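Long-range contacts in gamma-D-glutamyl-L-lysine dipeptidyl-peptidase (Bacillus cereus ATCC 10987, PDB 3H41), which probably cleaves gamma-D-glutamyl-L-lysine bonds in murein peptides as a cysteine peptidase, releasing the dipeptide L-Ala-gamma-D-Glu during cell wall degradation: residues I11-A16 and E102-Y107; A127-N132 and L140-N145; T146-L151 and Y158-P163; R179-I184 and G228-R233; A188-I193 and L250-L255. All blocks are in the same frame, centred on the assembly; numbering follows the deposited sequence.

Contact 1: I11-A16 and E102-Y107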
# COMPACT_ATOMS: atom_id res chain seq x y z
N ILE A 11 8.46 -10.12 3.13
CA ILE A 11 7.18 -10.18 3.85
C ILE A 11 6.45 -11.50 3.58
O ILE A 11 6.26 -11.87 2.42
CB ILE A 11 6.28 -8.99 3.44
CG1 ILE A 11 7.02 -7.68 3.65
CG2 ILE A 11 4.94 -9.03 4.18
CD1 ILE A 11 7.47 -7.38 5.06
N ASP A 12 6.02 -12.16 4.65
CA ASP A 12 5.47 -13.52 4.59
C ASP A 12 3.99 -13.53 4.96
O ASP A 12 3.42 -14.58 5.14
CB ASP A 12 6.29 -14.48 5.48
CG ASP A 12 5.97 -15.97 5.20
OD1 ASP A 12 5.86 -16.34 4.02
OD2 ASP A 12 5.79 -16.77 6.15
N VAL A 13 3.36 -12.34 5.03
CA VAL A 13 1.94 -12.24 5.34
C VAL A 13 1.31 -11.37 4.27
O VAL A 13 2.02 -10.66 3.50
CB VAL A 13 1.68 -11.68 6.81
CG1 VAL A 13 2.04 -12.75 7.84
CG2 VAL A 13 2.43 -10.37 7.07
N SER A 14 -0.01 -11.40 4.19
CA SER A 14 -0.68 -10.63 3.12
C SER A 14 -0.28 -9.15 3.21
O SER A 14 0.11 -8.54 2.21
CB SER A 14 -2.18 -10.80 3.17
OG SER A 14 -2.67 -10.43 4.45
N ALA A 15 -0.33 -8.60 4.41
CA ALA A 15 0.27 -7.31 4.66
C ALA A 15 0.80 -7.21 6.10
O ALA A 15 0.12 -7.62 7.08
CB ALA A 15 -0.68 -6.17 4.30
N ALA A 16 2.06 -6.77 6.21
CA ALA A 16 2.70 -6.51 7.50
C ALA A 16 2.57 -5.03 7.86
O ALA A 16 2.83 -4.16 7.05
CB ALA A 16 4.17 -6.89 7.49
N GLU A 102 9.30 -10.44 13.75
CA GLU A 102 10.17 -11.28 12.92
C GLU A 102 9.44 -12.45 12.27
O GLU A 102 9.79 -12.88 11.17
CB GLU A 102 11.37 -11.80 13.74
CG GLU A 102 12.45 -12.35 12.80
CD GLU A 102 13.79 -12.55 13.48
OE1 GLU A 102 13.79 -12.95 14.66
OE2 GLU A 102 14.83 -12.31 12.84
N LYS A 103 8.44 -12.98 12.95
CA LYS A 103 7.69 -14.11 12.45
C LYS A 103 6.86 -13.82 11.21
O LYS A 103 6.34 -14.76 10.61
CB LYS A 103 6.78 -14.70 13.53
CG LYS A 103 5.67 -13.78 14.04
CD LYS A 103 4.98 -14.42 15.24
CE LYS A 103 3.79 -13.62 15.72
NZ LYS A 103 3.17 -14.24 16.94
N GLN A 104 6.77 -12.54 10.83
CA GLN A 104 6.10 -12.14 9.60
C GLN A 104 7.04 -12.01 8.40
O GLN A 104 6.61 -11.56 7.34
CB GLN A 104 5.35 -10.82 9.83
CG GLN A 104 4.12 -11.00 10.71
CD GLN A 104 3.31 -9.72 10.79
OE1 GLN A 104 3.88 -8.63 10.69
NE2 GLN A 104 2.00 -9.84 10.95
N LEU A 105 8.31 -12.41 8.58
CA LEU A 105 9.34 -12.34 7.53
C LEU A 105 9.72 -13.77 7.16
O LEU A 105 9.57 -14.70 7.96
CB LEU A 105 10.59 -11.62 8.02
CG LEU A 105 10.49 -10.13 8.26
CD1 LEU A 105 11.83 -9.61 8.79
CD2 LEU A 105 10.05 -9.37 6.99
N THR A 106 10.21 -13.95 5.93
CA THR A 106 10.76 -15.23 5.56
C THR A 106 11.94 -14.99 4.61
O THR A 106 12.25 -13.85 4.21
CB THR A 106 9.69 -16.13 4.91
OG1 THR A 106 10.22 -17.45 4.75
CG2 THR A 106 9.23 -15.59 3.58
N TYR A 107 12.62 -16.08 4.27
CA TYR A 107 13.63 -16.03 3.20
C TYR A 107 13.63 -17.38 2.51
O TYR A 107 13.72 -18.41 3.17
CB TYR A 107 15.04 -15.75 3.75
CG TYR A 107 16.07 -15.60 2.63
CD1 TYR A 107 16.69 -16.72 2.06
CD2 TYR A 107 16.34 -14.37 2.07
CE1 TYR A 107 17.61 -16.59 1.02
CE2 TYR A 107 17.24 -14.22 1.02
CZ TYR A 107 17.86 -15.34 0.50
OH TYR A 107 18.75 -15.20 -0.55

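Contact 2: A127-N132 and L140-N145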
# COMPACT_ATOMS: atom_id res chain seq x y z
N ALA A 127 -7.85 -10.52 -3.40
CA ALA A 127 -8.17 -11.77 -4.13
C ALA A 127 -7.71 -12.93 -3.30
O ALA A 127 -6.83 -12.76 -2.47
CB ALA A 127 -7.42 -11.79 -5.49
N ILE A 128 -8.26 -14.12 -3.57
CA ILE A 128 -7.82 -15.37 -2.91
C ILE A 128 -6.76 -16.13 -3.74
O ILE A 128 -6.95 -16.40 -4.92
CB ILE A 128 -9.02 -16.29 -2.55
CG1 ILE A 128 -10.10 -15.50 -1.79
CG2 ILE A 128 -8.55 -17.60 -1.68
CD1 ILE A 128 -9.62 -14.83 -0.50
N LEU A 129 -5.63 -16.42 -3.09
CA LEU A 129 -4.60 -17.34 -3.60
C LEU A 129 -4.83 -18.69 -2.97
O LEU A 129 -5.06 -18.76 -1.75
CB LEU A 129 -3.21 -16.86 -3.19
CG LEU A 129 -2.54 -15.77 -3.98
CD1 LEU A 129 -1.20 -15.47 -3.38
CD2 LEU A 129 -2.40 -16.24 -5.40
N TYR A 130 -4.74 -19.75 -3.78
CA TYR A 130 -4.90 -21.14 -3.32
C TYR A 130 -3.57 -21.84 -3.35
O TYR A 130 -2.96 -21.92 -4.41
CB TYR A 130 -5.90 -21.93 -4.20
CG TYR A 130 -7.22 -21.18 -4.28
CD1 TYR A 130 -8.15 -21.27 -3.23
CD2 TYR A 130 -7.51 -20.35 -5.34
CE1 TYR A 130 -9.33 -20.56 -3.27
CE2 TYR A 130 -8.70 -19.60 -5.37
CZ TYR A 130 -9.60 -19.73 -4.32
OH TYR A 130 -10.78 -19.03 -4.30
N ILE A 131 -3.10 -22.31 -2.21
CA ILE A 131 -1.78 -22.95 -2.11
C ILE A 131 -1.99 -24.38 -2.62
O ILE A 131 -2.89 -25.09 -2.16
CB ILE A 131 -1.20 -22.91 -0.70
CG1 ILE A 131 -1.20 -21.46 -0.15
CG2 ILE A 131 0.26 -23.49 -0.66
CD1 ILE A 131 -0.38 -21.27 1.17
N ASN A 132 -1.18 -24.74 -3.61
CA ASN A 132 -1.27 -26.02 -4.28
C ASN A 132 0.10 -26.41 -4.85
O ASN A 132 0.57 -25.80 -5.81
CB ASN A 132 -2.34 -26.01 -5.38
CG ASN A 132 -2.72 -27.38 -5.82
OD1 ASN A 132 -1.85 -28.26 -5.94
ND2 ASN A 132 -4.02 -27.62 -6.02
N LEU A 140 -4.87 -17.91 0.95
CA LEU A 140 -4.48 -16.60 1.49
C LEU A 140 -5.22 -15.51 0.74
O LEU A 140 -5.19 -15.45 -0.50
CB LEU A 140 -2.97 -16.38 1.35
CG LEU A 140 -2.41 -15.09 1.92
CD1 LEU A 140 -2.68 -15.06 3.46
CD2 LEU A 140 -0.91 -15.00 1.65
N GLU A 141 -5.87 -14.63 1.49
CA GLU A 141 -6.44 -13.43 0.87
C GLU A 141 -5.32 -12.37 0.72
O GLU A 141 -4.76 -11.90 1.72
CB GLU A 141 -7.58 -12.87 1.70
CG GLU A 141 -8.25 -11.67 1.02
CD GLU A 141 -9.44 -11.10 1.81
OE1 GLU A 141 -9.74 -11.58 2.91
OE2 GLU A 141 -10.10 -10.17 1.32
N VAL A 142 -5.04 -11.96 -0.52
CA VAL A 142 -3.95 -11.03 -0.79
C VAL A 142 -4.49 -9.69 -1.31
O VAL A 142 -5.58 -9.62 -1.93
CB VAL A 142 -2.92 -11.61 -1.76
CG1 VAL A 142 -2.17 -12.78 -1.07
CG2 VAL A 142 -3.57 -12.09 -3.06
N SER A 143 -3.69 -8.65 -1.11
CA SER A 143 -4.04 -7.31 -1.56
C SER A 143 -3.73 -6.98 -3.02
O SER A 143 -2.74 -7.42 -3.56
CB SER A 143 -3.24 -6.31 -0.70
OG SER A 143 -3.37 -4.97 -1.17
N TYR A 144 -4.57 -6.16 -3.62
CA TYR A 144 -4.21 -5.34 -4.77
C TYR A 144 -2.75 -4.93 -4.61
O TYR A 144 -2.29 -4.54 -3.53
CB TYR A 144 -5.09 -4.07 -4.81
CG TYR A 144 -4.82 -3.24 -6.02
CD1 TYR A 144 -5.30 -3.63 -7.26
CD2 TYR A 144 -4.01 -2.10 -5.96
CE1 TYR A 144 -5.03 -2.89 -8.40
CE2 TYR A 144 -3.71 -1.35 -7.12
CZ TYR A 144 -4.23 -1.77 -8.35
OH TYR A 144 -3.97 -1.11 -9.55
N ASN A 145 -2.02 -5.06 -5.70
CA ASN A 145 -0.63 -4.57 -5.82
C ASN A 145 0.41 -5.53 -5.27
O ASN A 145 1.59 -5.21 -5.25
CB ASN A 145 -0.45 -3.19 -5.16
CG ASN A 145 0.84 -2.51 -5.61
OD1 ASN A 145 1.21 -2.54 -6.80
ND2 ASN A 145 1.56 -1.92 -4.64

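Contact 3: T146-L151 and Y158-P163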
# COMPACT_ATOMS: atom_id res chain seq x y z
N THR A 146 -0.02 -6.70 -4.80
CA THR A 146 0.87 -7.83 -4.46
C THR A 146 1.49 -8.34 -5.77
O THR A 146 0.78 -8.45 -6.78
CB THR A 146 0.08 -8.94 -3.76
OG1 THR A 146 -0.52 -8.43 -2.52
CG2 THR A 146 0.97 -10.19 -3.49
N ARG A 147 2.81 -8.58 -5.77
CA ARG A 147 3.51 -9.11 -6.92
C ARG A 147 4.18 -10.41 -6.53
O ARG A 147 4.93 -10.45 -5.58
CB ARG A 147 4.58 -8.16 -7.44
CG ARG A 147 4.08 -6.79 -7.84
CD ARG A 147 4.39 -5.74 -6.75
NE ARG A 147 3.86 -4.43 -7.15
CZ ARG A 147 4.42 -3.64 -8.08
NH1 ARG A 147 5.55 -3.98 -8.68
NH2 ARG A 147 3.84 -2.51 -8.40
N LEU A 148 3.90 -11.48 -7.28
CA LEU A 148 4.55 -12.76 -7.06
C LEU A 148 5.07 -13.33 -8.39
O LEU A 148 4.41 -13.20 -9.43
CB LEU A 148 3.60 -13.74 -6.38
CG LEU A 148 3.10 -13.32 -4.99
CD1 LEU A 148 1.86 -14.13 -4.64
CD2 LEU A 148 4.16 -13.47 -3.90
N PRO A 149 6.23 -13.99 -8.35
CA PRO A 149 6.77 -14.52 -9.62
C PRO A 149 5.81 -15.50 -10.32
O PRO A 149 5.23 -16.38 -9.67
CB PRO A 149 8.03 -15.25 -9.18
CG PRO A 149 8.41 -14.67 -7.87
CD PRO A 149 7.13 -14.24 -7.22
N LEU A 150 5.68 -15.36 -11.62
CA LEU A 150 4.81 -16.19 -12.42
C LEU A 150 5.56 -17.49 -12.68
O LEU A 150 6.70 -17.45 -13.15
CB LEU A 150 4.49 -15.53 -13.75
CG LEU A 150 3.67 -16.29 -14.80
CD1 LEU A 150 2.24 -16.53 -14.31
CD2 LEU A 150 3.70 -15.48 -16.11
N LEU A 151 4.90 -18.62 -12.39
CA LEU A 151 5.46 -19.91 -12.75
C LEU A 151 4.87 -20.51 -14.03
O LEU A 151 5.59 -21.12 -14.81
CB LEU A 151 5.32 -20.88 -11.60
CG LEU A 151 5.95 -20.47 -10.27
CD1 LEU A 151 5.49 -21.41 -9.18
CD2 LEU A 151 7.47 -20.42 -10.37
N TYR A 158 -3.31 -18.27 -13.04
CA TYR A 158 -1.87 -18.11 -13.04
C TYR A 158 -1.37 -18.90 -11.86
O TYR A 158 -2.00 -18.88 -10.79
CB TYR A 158 -1.46 -16.66 -12.79
CG TYR A 158 -1.99 -15.64 -13.76
CD1 TYR A 158 -1.53 -15.60 -15.06
CD2 TYR A 158 -2.92 -14.70 -13.37
CE1 TYR A 158 -2.00 -14.65 -15.96
CE2 TYR A 158 -3.41 -13.73 -14.26
CZ TYR A 158 -2.94 -13.72 -15.55
OH TYR A 158 -3.40 -12.78 -16.45
N ARG A 159 -0.24 -19.59 -12.03
CA ARG A 159 0.49 -20.16 -10.92
C ARG A 159 1.65 -19.26 -10.54
O ARG A 159 2.39 -18.74 -11.41
CB ARG A 159 0.95 -21.57 -11.31
CG ARG A 159 1.51 -22.38 -10.17
CD ARG A 159 1.54 -23.87 -10.59
NE ARG A 159 1.48 -24.75 -9.44
CZ ARG A 159 2.28 -25.79 -9.24
NH1 ARG A 159 3.22 -26.11 -10.13
NH2 ARG A 159 2.13 -26.53 -8.14
N VAL A 160 1.83 -19.06 -9.23
CA VAL A 160 2.87 -18.19 -8.75
C VAL A 160 3.65 -18.82 -7.59
O VAL A 160 3.18 -19.76 -6.94
CB VAL A 160 2.26 -16.83 -8.25
CG1 VAL A 160 1.56 -16.12 -9.40
CG2 VAL A 160 1.29 -17.10 -7.07
N LEU A 161 4.80 -18.26 -7.30
CA LEU A 161 5.63 -18.68 -6.18
C LEU A 161 5.47 -17.72 -4.98
O LEU A 161 5.57 -16.51 -5.14
CB LEU A 161 7.11 -18.69 -6.61
CG LEU A 161 8.09 -19.29 -5.59
CD1 LEU A 161 7.87 -20.80 -5.41
CD2 LEU A 161 9.53 -18.97 -5.97
N LEU A 162 5.18 -18.27 -3.82
CA LEU A 162 5.07 -17.53 -2.55
C LEU A 162 6.45 -17.30 -1.91
O LEU A 162 7.40 -18.05 -2.15
CB LEU A 162 4.19 -18.30 -1.57
CG LEU A 162 2.78 -18.52 -2.09
CD1 LEU A 162 1.98 -19.27 -1.05
CD2 LEU A 162 2.15 -17.18 -2.46
N PRO A 163 6.57 -16.27 -1.07
CA PRO A 163 7.88 -15.95 -0.47
C PRO A 163 8.45 -17.08 0.41
O PRO A 163 9.65 -17.12 0.65
CB PRO A 163 7.61 -14.68 0.36
CG PRO A 163 6.23 -14.31 0.17
CD PRO A 163 5.58 -15.20 -0.85

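Contact 4: R179-I184 and G228-R233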
# COMPACT_ATOMS: atom_id res chain seq x y z
N ARG A 179 6.43 -8.07 -17.08
CA ARG A 179 7.84 -8.48 -17.09
C ARG A 179 8.61 -7.92 -15.90
O ARG A 179 9.51 -8.58 -15.36
CB ARG A 179 8.50 -8.05 -18.42
CG ARG A 179 7.70 -8.46 -19.65
N SER A 180 8.25 -6.72 -15.46
CA SER A 180 8.92 -6.02 -14.35
C SER A 180 8.18 -4.72 -14.07
O SER A 180 7.32 -4.32 -14.87
CB SER A 180 10.35 -5.67 -14.72
OG SER A 180 10.37 -4.70 -15.72
N GLN A 181 8.55 -4.04 -12.97
CA GLN A 181 7.90 -2.76 -12.57
C GLN A 181 8.08 -1.79 -13.71
O GLN A 181 7.13 -1.06 -14.12
CB GLN A 181 8.56 -2.19 -11.30
CG GLN A 181 8.13 -0.77 -10.84
CD GLN A 181 6.70 -0.71 -10.27
OE1 GLN A 181 6.06 -1.74 -10.12
NE2 GLN A 181 6.21 0.51 -9.97
N ASN A 182 9.29 -1.82 -14.25
CA ASN A 182 9.69 -0.95 -15.34
C ASN A 182 8.93 -1.21 -16.61
O ASN A 182 8.87 -0.35 -17.48
CB ASN A 182 11.18 -1.10 -15.60
CG ASN A 182 12.00 -1.06 -14.32
OD1 ASN A 182 11.95 -2.00 -13.50
ND2 ASN A 182 12.77 0.01 -14.15
N ASP A 183 8.34 -2.40 -16.74
CA ASP A 183 7.58 -2.73 -17.94
C ASP A 183 6.06 -2.68 -17.80
O ASP A 183 5.35 -3.14 -18.70
CB ASP A 183 8.01 -4.09 -18.47
CG ASP A 183 9.43 -4.07 -18.94
OD1 ASP A 183 9.75 -3.18 -19.75
OD2 ASP A 183 10.22 -4.91 -18.44
N ILE A 184 5.58 -2.14 -16.69
CA ILE A 184 4.16 -1.90 -16.56
C ILE A 184 3.90 -0.72 -17.48
O ILE A 184 4.63 0.23 -17.45
CB ILE A 184 3.71 -1.61 -15.11
CG1 ILE A 184 3.95 -2.84 -14.24
CG2 ILE A 184 2.23 -1.18 -15.10
CD1 ILE A 184 3.79 -2.56 -12.72
N GLY A 228 3.19 1.28 -12.36
CA GLY A 228 4.62 1.40 -12.73
C GLY A 228 5.33 2.69 -12.33
O GLY A 228 6.47 2.92 -12.73
N ILE A 229 4.68 3.53 -11.55
CA ILE A 229 5.26 4.84 -11.15
C ILE A 229 5.43 4.88 -9.64
O ILE A 229 4.45 4.87 -8.89
CB ILE A 229 4.40 6.01 -11.65
CG1 ILE A 229 4.24 5.95 -13.16
CG2 ILE A 229 5.01 7.35 -11.18
CD1 ILE A 229 3.40 7.02 -13.75
N THR A 230 6.67 4.87 -9.17
CA THR A 230 6.94 4.83 -7.75
C THR A 230 7.07 6.27 -7.25
O THR A 230 7.94 7.01 -7.73
CB THR A 230 8.23 4.06 -7.47
OG1 THR A 230 8.05 2.72 -7.95
CG2 THR A 230 8.50 4.04 -5.97
N ILE A 231 6.13 6.66 -6.39
CA ILE A 231 6.12 7.98 -5.77
C ILE A 231 6.41 7.76 -4.29
O ILE A 231 6.33 6.65 -3.83
CB ILE A 231 4.76 8.73 -6.02
CG1 ILE A 231 3.62 8.19 -5.14
CG2 ILE A 231 4.36 8.61 -7.50
CD1 ILE A 231 2.25 8.89 -5.37
N PRO A 232 6.79 8.80 -3.54
CA PRO A 232 7.08 8.63 -2.11
C PRO A 232 5.88 8.07 -1.35
O PRO A 232 4.74 8.27 -1.75
CB PRO A 232 7.44 10.04 -1.63
CG PRO A 232 7.88 10.75 -2.88
CD PRO A 232 7.04 10.17 -3.99
N ARG A 233 6.15 7.37 -0.26
CA ARG A 233 5.11 6.83 0.57
C ARG A 233 4.22 7.88 1.26
O ARG A 233 3.02 7.70 1.34
CB ARG A 233 5.71 5.89 1.62
CG ARG A 233 4.78 5.44 2.71
CD ARG A 233 3.71 4.62 2.19
NE ARG A 233 2.69 4.20 3.17
CZ ARG A 233 1.66 4.93 3.61
NH1 ARG A 233 1.54 6.21 3.32
NH2 ARG A 233 0.75 4.35 4.38
O HOH W 1 8.43 2.58 -10.71
O HOH W 2 6.99 1.30 -15.46

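Contact 5: A188-I193 and L250-L255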
# COMPACT_ATOMS: atom_id res chain seq x y z
N ALA A 188 -2.85 5.94 -18.55
CA ALA A 188 -3.63 7.13 -18.80
C ALA A 188 -4.21 7.53 -17.44
O ALA A 188 -4.32 6.68 -16.52
CB ALA A 188 -4.74 6.81 -19.78
N ALA A 189 -4.59 8.80 -17.31
CA ALA A 189 -5.17 9.26 -16.06
C ALA A 189 -6.42 8.47 -15.71
O ALA A 189 -6.63 8.10 -14.54
CB ALA A 189 -5.47 10.77 -16.12
N ASP A 190 -7.24 8.16 -16.71
CA ASP A 190 -8.44 7.37 -16.43
C ASP A 190 -8.16 6.00 -15.80
O ASP A 190 -8.98 5.52 -14.98
CB ASP A 190 -9.30 7.17 -17.69
CG ASP A 190 -10.11 8.40 -18.07
OD1 ASP A 190 -10.26 9.36 -17.25
OD2 ASP A 190 -10.61 8.39 -19.22
N ASP A 191 -7.06 5.36 -16.17
CA ASP A 191 -6.65 4.07 -15.57
C ASP A 191 -6.45 4.22 -14.04
O ASP A 191 -6.88 3.36 -13.26
CB ASP A 191 -5.35 3.55 -16.15
CG ASP A 191 -5.37 3.41 -17.70
OD1 ASP A 191 -6.44 3.40 -18.30
OD2 ASP A 191 -4.28 3.29 -18.28
N LEU A 192 -5.77 5.29 -13.65
CA LEU A 192 -5.53 5.62 -12.24
C LEU A 192 -6.85 5.86 -11.50
O LEU A 192 -7.05 5.36 -10.40
CB LEU A 192 -4.66 6.85 -12.10
CG LEU A 192 -3.25 6.88 -12.74
CD1 LEU A 192 -2.66 8.23 -12.57
CD2 LEU A 192 -2.31 5.81 -12.18
N ILE A 193 -7.76 6.57 -12.15
CA ILE A 193 -9.02 6.93 -11.56
C ILE A 193 -9.85 5.67 -11.38
O ILE A 193 -10.42 5.43 -10.30
CB ILE A 193 -9.76 8.02 -12.41
CG1 ILE A 193 -8.92 9.32 -12.36
CG2 ILE A 193 -11.19 8.21 -11.92
CD1 ILE A 193 -9.39 10.45 -13.27
N LEU A 250 -4.91 22.22 -13.41
CA LEU A 250 -5.17 20.90 -12.87
C LEU A 250 -5.73 19.97 -13.92
O LEU A 250 -6.63 20.34 -14.68
CB LEU A 250 -6.13 20.94 -11.69
CG LEU A 250 -5.66 21.30 -10.30
CD1 LEU A 250 -6.87 21.17 -9.37
CD2 LEU A 250 -4.56 20.39 -9.86
N GLN A 251 -5.20 18.75 -13.96
CA GLN A 251 -5.66 17.70 -14.86
C GLN A 251 -5.95 16.41 -14.08
O GLN A 251 -5.44 16.19 -12.99
CB GLN A 251 -4.61 17.41 -15.95
CG GLN A 251 -4.54 18.51 -16.99
CD GLN A 251 -3.35 18.37 -17.94
OE1 GLN A 251 -2.68 17.31 -18.00
NE2 GLN A 251 -3.09 19.43 -18.70
N LYS A 252 -6.81 15.58 -14.66
CA LYS A 252 -7.07 14.26 -14.14
C LYS A 252 -5.76 13.54 -13.80
O LYS A 252 -4.81 13.55 -14.58
CB LYS A 252 -7.83 13.41 -15.16
CG LYS A 252 -9.27 13.79 -15.37
CD LYS A 252 -9.91 12.86 -16.38
CE LYS A 252 -11.41 12.87 -16.37
NZ LYS A 252 -11.89 11.90 -17.41
N GLY A 253 -5.74 12.91 -12.63
CA GLY A 253 -4.57 12.22 -12.12
C GLY A 253 -3.64 13.05 -11.26
O GLY A 253 -2.85 12.48 -10.47
N ASP A 254 -3.72 14.38 -11.39
CA ASP A 254 -2.85 15.23 -10.61
C ASP A 254 -3.10 14.97 -9.12
O ASP A 254 -4.23 14.67 -8.72
CB ASP A 254 -3.05 16.71 -10.91
CG ASP A 254 -2.43 17.14 -12.24
OD1 ASP A 254 -1.62 16.38 -12.82
OD2 ASP A 254 -2.80 18.26 -12.70
N LEU A 255 -2.04 15.01 -8.32
CA LEU A 255 -2.19 14.88 -6.86
C LEU A 255 -2.33 16.27 -6.25
O LEU A 255 -1.59 17.21 -6.60
CB LEU A 255 -1.03 14.15 -6.22
CG LEU A 255 -0.91 12.63 -6.55
CD1 LEU A 255 0.18 11.92 -5.70
CD2 LEU A 255 -2.26 11.93 -6.44

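Contact 1: I11-A16 and E102-Y107
In the N-terminal SH3-like domain, the edge of the five-stranded antiparallel sheet is where Ile11, at the end of strand 8-11, meets Leu105 of the short strand 105-106. The two form an antiparallel non-hydrogen-bonded pair, with Ile11 CA 4.8 Å from Leu105 CA. One backbone bond holds the segments together, from Asp12 N to Gln104 O at 2.8 Å, with the donor tilted 32° from the carbonyl plane. Both CB atoms of the pair point away from the opposite segment, but the end of Leu105 turns back, so that Leu105 CD2 meets Ile11 CD1 at 3.8 Å. Val70 of strand 69-76 and Met100 of strand 96-101 pack against both residues.

Beyond the strand end, the extended Gln104 chain crosses Val13 obliquely. Val13 CG2 lies 3.9 Å from Gln104 CD, while Ala16 CB meets Gln104 OE1 at 3.7 Å. On the other flank, Asp12 has CG anti to its backbone N (chi1 -166°), which carries that atom to 3.7 Å from Thr106 CB; Asp12 OD1 lies 3.5 Å from Thr106 CG2.

Apart from the one backbone bond, the contact is therefore van der Waals, with Asp12 OD1 and Gln104 OE1 lying against methyls. Gln104 NE2 bonds instead to the carbonyl oxygens of Ser32 and Thr34, and Asp12 OD2 to Asn35, tying the end of helix 30-33 and the residues after it to the sheet edge.

Contact 2: A127-N132 and L140-N145
Leu129 and Leu140 exchange two backbone hydrogen bonds, as do Ala127 and Val142, and these two antiparallel hydrogen-bonded pairs form the first shell. Leu129 N reaches Leu140 O at 2.8 Å in a nearly straight bond (172° at the hydrogen), and Leu140 N returns to Leu129 O at 2.8 Å. Between them sits the non-hydrogen-bonded pair Ile128 and Glu141, where the backbone adds CA-H...O contacts, among them Glu141 CA to Ala127 O at 3.4 Å.

On the face of Ala127, Leu129, Leu140 and Val142, the side chains of Leu129 and Val142 cross at about a right angle, with Leu129 CD1 3.7 Å from Val142 CG1. The other branch of Val142 lies over the backbone, CG2 being 3.4 Å from Ala127 O. On the opposite face, Ile128 CD1 rests on the aliphatic part of Glu141, 3.6 Å from its CB. With CG anti to the backbone N (chi1 -176°), Glu141 sets that atom 3.8 Å from Ile128 CD1 as well, and the extended chain leads on to the carboxylate.

Strands 126-131 and 139-143 make a beta hairpin in the second SH3-like domain, with 139-143 outermost in its sheet. Farther out, Thr126 and Trp40 both bind Glu141 OE2, fixing the carboxylate at the end of that chain. Val122 packs on Ala127 and Val142, and Leu170 of the adjoining strand 167-171 packs on Leu129.

Contact 3: T146-L151 and Y158-P163
Leu150 and Val160 are the antiparallel non-hydrogen-bonded pair of the hairpin formed by strands 147-153 and 157-161 in the second SH3-like domain. Two backbone hydrogen bonds bracket it: Leu161 N to Pro149 O at 3.1 Å, and Leu151 N to Arg159 O at 2.7 Å. Pro149 O also receives a CA-H...O contact from Val160 CA at 3.1 Å.

The apolar contacts centre on Leu148, which crosses Val160 at about a right angle, CB to CB 3.9 Å, and spreads its two methyls over different partners: Leu148 CD1 meets Leu162 CD2 at 3.8 Å, while Leu148 CD2 meets Pro163 CD. Leu151 lays CD1 over the strand, 3.6 Å from Val160 C, and also touches CB of Leu161. Leu150 has CG anti to its backbone N (chi1 176°), and a chi2 of 66° then sets CD1 obliquely to the Tyr158 ring, 4.0 Å from Tyr158 CD1. Phe111 of helix 109-113 covers Leu148, Pro149 and Leu161, and Leu129 packs on Leu148, Val160 and Leu162.

With no side-chain polar bond between the segments, cohesion rests on backbone pairing and branched aliphatic packing; Leu161 O, touched by Leu148 carbons, is buried without a hydrogen-bonding partner.

Contact 4: R179-I184 and G228-R233
The backbones of 179-184 and 228-233 come closest at Ile184 and Gly228, whose CA atoms are 5.1 Å apart. Gly228, with positive phi (86°), is the C-prime residue of a Schellman motif ending the helix 218-225 region, in which Ile229 N bonds to Tyr224 O and Gly228 N to Lys225 O. The contact thus joins a helix terminus of the NlpC/P60 catalytic domain to the linker that follows strand 175-178.

Ile184 packs against the bare glycine backbone, CG2 lying 3.8 Å from Gly228 N. A CB on Gly228 would crowd Ile184 CB, so the tight approach and the positive phi both suit glycine. Gln181 also reaches the glycine. Its CG is anti to the backbone N (chi1 172°), and the chain then bends at chi2 (71°), bringing the amide over the glycine, with Gln181 NE2 3.3 Å from Gly228 CA. NE2 also bonds to Lys225 O, and OE1 is bound by Arg147 NH1, so both ends of the amide are held.

No direct hydrogen bond joins the segments; two waters bridge them. Water 2 lies 2.7 Å from Gln181 O and also near Gly228 O, and cannot serve all the acceptors around it. Water 1 accepts from Gln181 NE2 at 3.1 Å, hydrogen-bonds to Thr230 OG1 at 2.8 Å, and donates a hydrogen bond to Gly228 O at 2.8 Å.

Contact 5: A188-I193 and L250-L255
The extended Lys252 crosses Ile193 at about a right angle and Asp190 obliquely at the start of helix 189-197. Near its root, Lys252 CB lies 3.7 Å from Ala189 CB and 3.8 Å from Ile193 CD1. At its tip, Lys252 NZ forms a salt bridge with Asp190 OD1 at 3.0 Å, the oxygen accepting through its syn lone pair, on the side of OD2. The ion pair is exposed to solvent, whereas Ile193 is buried.

Ala189 CB also presses on the backbone, 3.2 Å from Lys252 O. Next comes Gly253, which takes the positive-phi third position (phi 92°) of the type II turn from Gln251 to Asp254, where glycine is usual; a CB there would crowd Ala189.

In the NlpC/P60 domain this joins the start of helix 189-197 to the turn leading into strand 255-259. Leu192 of the helix also packs on Ile223 and Tyr224 of helix 218-225 and on Met272 of strand 267-275, while Ile193 packs on Ile274.

How the contacts relate
Contacts 2 and 3 are successive hairpins of one sheet in the second SH3-like domain, and their apolar faces meet where Ile131 packs on Leu162. Contact 3 is the more buried; contact 2, at the sheet edge, has more backbone bonds between its strands. Contact 1 belongs to the other SH3-like domain and has a single backbone bond; its Ser14 abuts Glu141 of contact 2, and its Ile11 and Thr106 abut Pro163 of contact 3. Contact 4 lies at the surface and relies on water; Arg147 ties it to contact 3, and Ile231 touches Leu255 of contact 5. Partly buried contact 5, in the catalytic domain, is the one with a salt bridge between its segments.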